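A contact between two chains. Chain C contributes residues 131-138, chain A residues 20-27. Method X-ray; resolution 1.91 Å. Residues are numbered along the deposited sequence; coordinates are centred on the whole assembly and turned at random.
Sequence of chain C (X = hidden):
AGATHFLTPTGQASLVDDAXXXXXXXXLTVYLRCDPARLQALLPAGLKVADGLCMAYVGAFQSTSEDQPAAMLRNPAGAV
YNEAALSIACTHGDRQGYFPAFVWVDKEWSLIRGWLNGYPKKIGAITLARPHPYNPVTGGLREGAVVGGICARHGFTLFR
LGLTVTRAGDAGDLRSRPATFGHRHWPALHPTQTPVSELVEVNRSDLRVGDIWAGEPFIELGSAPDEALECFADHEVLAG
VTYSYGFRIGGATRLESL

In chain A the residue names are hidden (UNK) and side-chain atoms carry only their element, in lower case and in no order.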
# COMPACT_ATOMS: atom_id res chain seq x y z
N PRO C 131 20.66 -8.58 -4.30
CA PRO C 131 21.67 -8.22 -3.29
C PRO C 131 22.32 -6.90 -3.63
O PRO C 131 22.77 -6.69 -4.75
CB PRO C 131 22.68 -9.39 -3.37
CG PRO C 131 22.60 -9.85 -4.79
CD PRO C 131 21.13 -9.67 -5.19
N HIS C 132 22.35 -6.00 -2.69
CA HIS C 132 22.96 -4.71 -2.96
C HIS C 132 24.48 -4.88 -2.98
O HIS C 132 25.03 -5.57 -2.11
CB HIS C 132 22.56 -3.68 -1.91
CG HIS C 132 22.96 -2.29 -2.26
ND1 HIS C 132 24.29 -1.88 -2.21
CD2 HIS C 132 22.25 -1.21 -2.67
CE1 HIS C 132 24.36 -0.61 -2.60
NE2 HIS C 132 23.14 -0.18 -2.87
N PRO C 133 25.18 -4.33 -3.97
CA PRO C 133 26.64 -4.54 -4.05
C PRO C 133 27.43 -4.10 -2.83
O PRO C 133 28.53 -4.60 -2.59
CB PRO C 133 27.05 -3.73 -5.29
CG PRO C 133 25.84 -3.61 -6.10
CD PRO C 133 24.65 -3.59 -5.13
N TYR C 134 26.95 -3.11 -2.09
CA TYR C 134 27.65 -2.68 -0.88
C TYR C 134 27.28 -3.51 0.34
O TYR C 134 27.82 -3.26 1.44
CB TYR C 134 27.35 -1.21 -0.60
CG TYR C 134 28.09 -0.24 -1.45
CD1 TYR C 134 28.03 -0.29 -2.83
CD2 TYR C 134 28.78 0.80 -0.86
CE1 TYR C 134 28.71 0.60 -3.60
CE2 TYR C 134 29.44 1.73 -1.61
CZ TYR C 134 29.39 1.64 -2.99
OH TYR C 134 30.05 2.58 -3.75
N ASN C 135 26.41 -4.48 0.20
CA ASN C 135 26.06 -5.31 1.35
C ASN C 135 27.26 -6.16 1.72
O ASN C 135 27.71 -6.96 0.91
CB ASN C 135 24.86 -6.22 1.04
CG ASN C 135 24.31 -6.87 2.30
OD1 ASN C 135 25.06 -7.39 3.12
ND2 ASN C 135 23.01 -6.80 2.48
N PRO C 136 27.84 -5.98 2.91
CA PRO C 136 29.08 -6.69 3.24
C PRO C 136 28.86 -8.15 3.58
O PRO C 136 29.83 -8.90 3.62
CB PRO C 136 29.61 -5.95 4.47
CG PRO C 136 28.35 -5.34 5.09
CD PRO C 136 27.41 -5.06 3.96
N VAL C 137 27.63 -8.57 3.85
CA VAL C 137 27.39 -9.99 4.13
C VAL C 137 27.38 -10.79 2.84
O VAL C 137 27.88 -11.91 2.80
CB VAL C 137 26.07 -10.19 4.90
CG1 VAL C 137 25.70 -11.66 4.94
CG2 VAL C 137 26.19 -9.68 6.33
N THR C 138 26.83 -10.23 1.78
CA THR C 138 26.62 -10.96 0.55
C THR C 138 27.43 -10.43 -0.61
O THR C 138 27.68 -11.17 -1.56
CB THR C 138 25.14 -10.93 0.14
OG1 THR C 138 24.74 -9.56 -0.04
CG2 THR C 138 24.28 -11.58 1.18
N UNK A 20 23.54 -11.16 13.44
CA UNK A 20 24.14 -9.98 12.85
C UNK A 20 23.57 -9.76 11.44
O UNK A 20 23.41 -10.69 10.66
c UNK A 20 26.20 -8.82 14.95
c UNK A 20 27.87 -10.41 13.98
c UNK A 20 25.66 -10.14 12.79
c UNK A 20 26.38 -10.12 14.16
N UNK A 21 23.30 -8.52 11.09
CA UNK A 21 22.85 -8.19 9.74
C UNK A 21 23.86 -7.34 8.99
O UNK A 21 24.69 -6.65 9.58
c UNK A 21 18.54 -9.67 8.95
c UNK A 21 18.29 -10.28 10.14
c UNK A 21 21.53 -7.47 9.78
c UNK A 21 19.58 -8.77 8.85
o UNK A 21 17.25 -11.17 10.17
c UNK A 21 20.39 -8.47 9.94
c UNK A 21 20.12 -9.10 11.15
c UNK A 21 19.07 -10.02 11.26
N UNK A 22 23.80 -7.45 7.66
CA UNK A 22 24.48 -6.53 6.78
C UNK A 22 23.47 -5.83 5.90
O UNK A 22 22.46 -6.41 5.50
N UNK A 23 23.79 -4.59 5.57
CA UNK A 23 22.98 -3.72 4.73
C UNK A 23 23.77 -3.19 3.55
O UNK A 23 24.94 -2.81 3.69
c UNK A 23 21.15 -4.19 10.48
c UNK A 23 22.65 -3.78 8.60
c UNK A 23 21.41 -2.72 6.54
c UNK A 23 20.10 -2.36 6.41
c UNK A 23 22.51 -2.49 5.52
c UNK A 23 20.07 -3.69 9.79
c UNK A 23 20.28 -3.22 8.48
c UNK A 23 21.56 -3.26 7.87
n UNK A 23 19.40 -2.67 7.58
c UNK A 23 22.45 -4.23 9.89
N UNK A 24 23.11 -3.08 2.40
CA UNK A 24 23.52 -2.15 1.37
C UNK A 24 22.40 -1.18 1.08
O UNK A 24 21.22 -1.51 1.22
N UNK A 25 22.77 0.03 0.71
CA UNK A 25 21.77 1.09 0.55
C UNK A 25 22.23 2.13 -0.44
O UNK A 25 23.43 2.41 -0.58
c UNK A 25 21.48 1.79 1.88
N UNK A 26 21.25 2.73 -1.10
CA UNK A 26 21.43 3.98 -1.83
C UNK A 26 20.75 5.09 -1.06
O UNK A 26 19.60 4.93 -0.63
c UNK A 26 21.59 2.76 -4.05
c UNK A 26 20.90 3.86 -3.25
o UNK A 26 20.97 2.21 -4.95
o UNK A 26 22.76 2.45 -3.78
N UNK A 27 21.42 6.24 -0.93
CA UNK A 27 21.02 7.28 0.01
C UNK A 27 20.93 8.61 -0.71
O UNK A 27 21.78 8.94 -1.56
s UNK A 27 20.91 5.79 2.97
c UNK A 27 22.03 7.45 1.16
c UNK A 27 22.29 6.19 1.96
c UNK A 27 21.03 7.03 4.23

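Position 20 of chain A carries four side-chain carbons forked at the second, a pattern that fits leucine; its CA-to-CB bond points sideways, and CB, its nearest side-chain atom to the 131-138 stretch, is 6.5 Å from CG2 of V137(C). It is L20(A), poorly ordered and not part of the contact.

Position 21 opens the strand. One carbon leads to a six-carbon ring bearing one oxygen, the mark of tyrosine, and the CA-to-CB bond points away from chain C. Only the backbone of Y21(A) comes close, its C lying 4.2 Å from CG2 of V137(C).

Position 22 has no side-chain atoms, so it is glycine, and a CB would not fit here as the chains stand: an ideal CB would fall 2.5 Å from CG2 of V137(C) and 2.9 Å from OD1 of N135(C), both clashes. With that space free, CG2 of V137(C) sits 3.5 Å from N of G22(A), and ND2 of N135(C) donates a weak hydrogen bond to O of G22(A), 3.1 Å long but bent to 133°.

Position 23 shows one carbon, then fused five- and six-membered rings holding eight carbons and one nitrogen: an indole, hence tryptophan. Its CA-to-CB bond points away, and W23(A) meets chain C through its backbone, with O 3.4 Å from CD of P136(C).

Position 24 is again bare. An ideal CB would lie 2.5 Å from ND1 of H132(C) and 2.9 Å from N of N135(C), so glycine fits. The backbone of G24(A) instead lies against one face of the imidazole, its C 3.6 Å from CG of H132(C).

Position 25 has a single carbon, directed away: alanine. N of A25(A) lies over the same imidazole face.

Position 26 has two carbons, the second carrying two oxygens. This is a short carboxylate, aspartate, and its end approaches although CB points sideways. OD1 of D26(A) lies near the imidazole plane and accepts a nearly straight hydrogen bond from NE2 of H132(C), at 2.8 Å and 171°.

Position 27 has two carbons, a sulfur and a last carbon, unbranched: methionine. M27(A) is out of reach.

The contact works by fitting a turn against a strand whose two glycines leave room for it. In chain C, H132(C) to N135(C) form a type I beta turn, and N of Y134(C) donates to ND1 of H132(C) at 2.9 Å. That bond helps hold the imidazole while NE2 donates to D26(A). Likewise, N of V137(C) donates to OD1 of N135(C) at 2.9 Å, while the amide nitrogen of the same side chain reaches G22(A).

Chain A 20-27: LYGWGADM
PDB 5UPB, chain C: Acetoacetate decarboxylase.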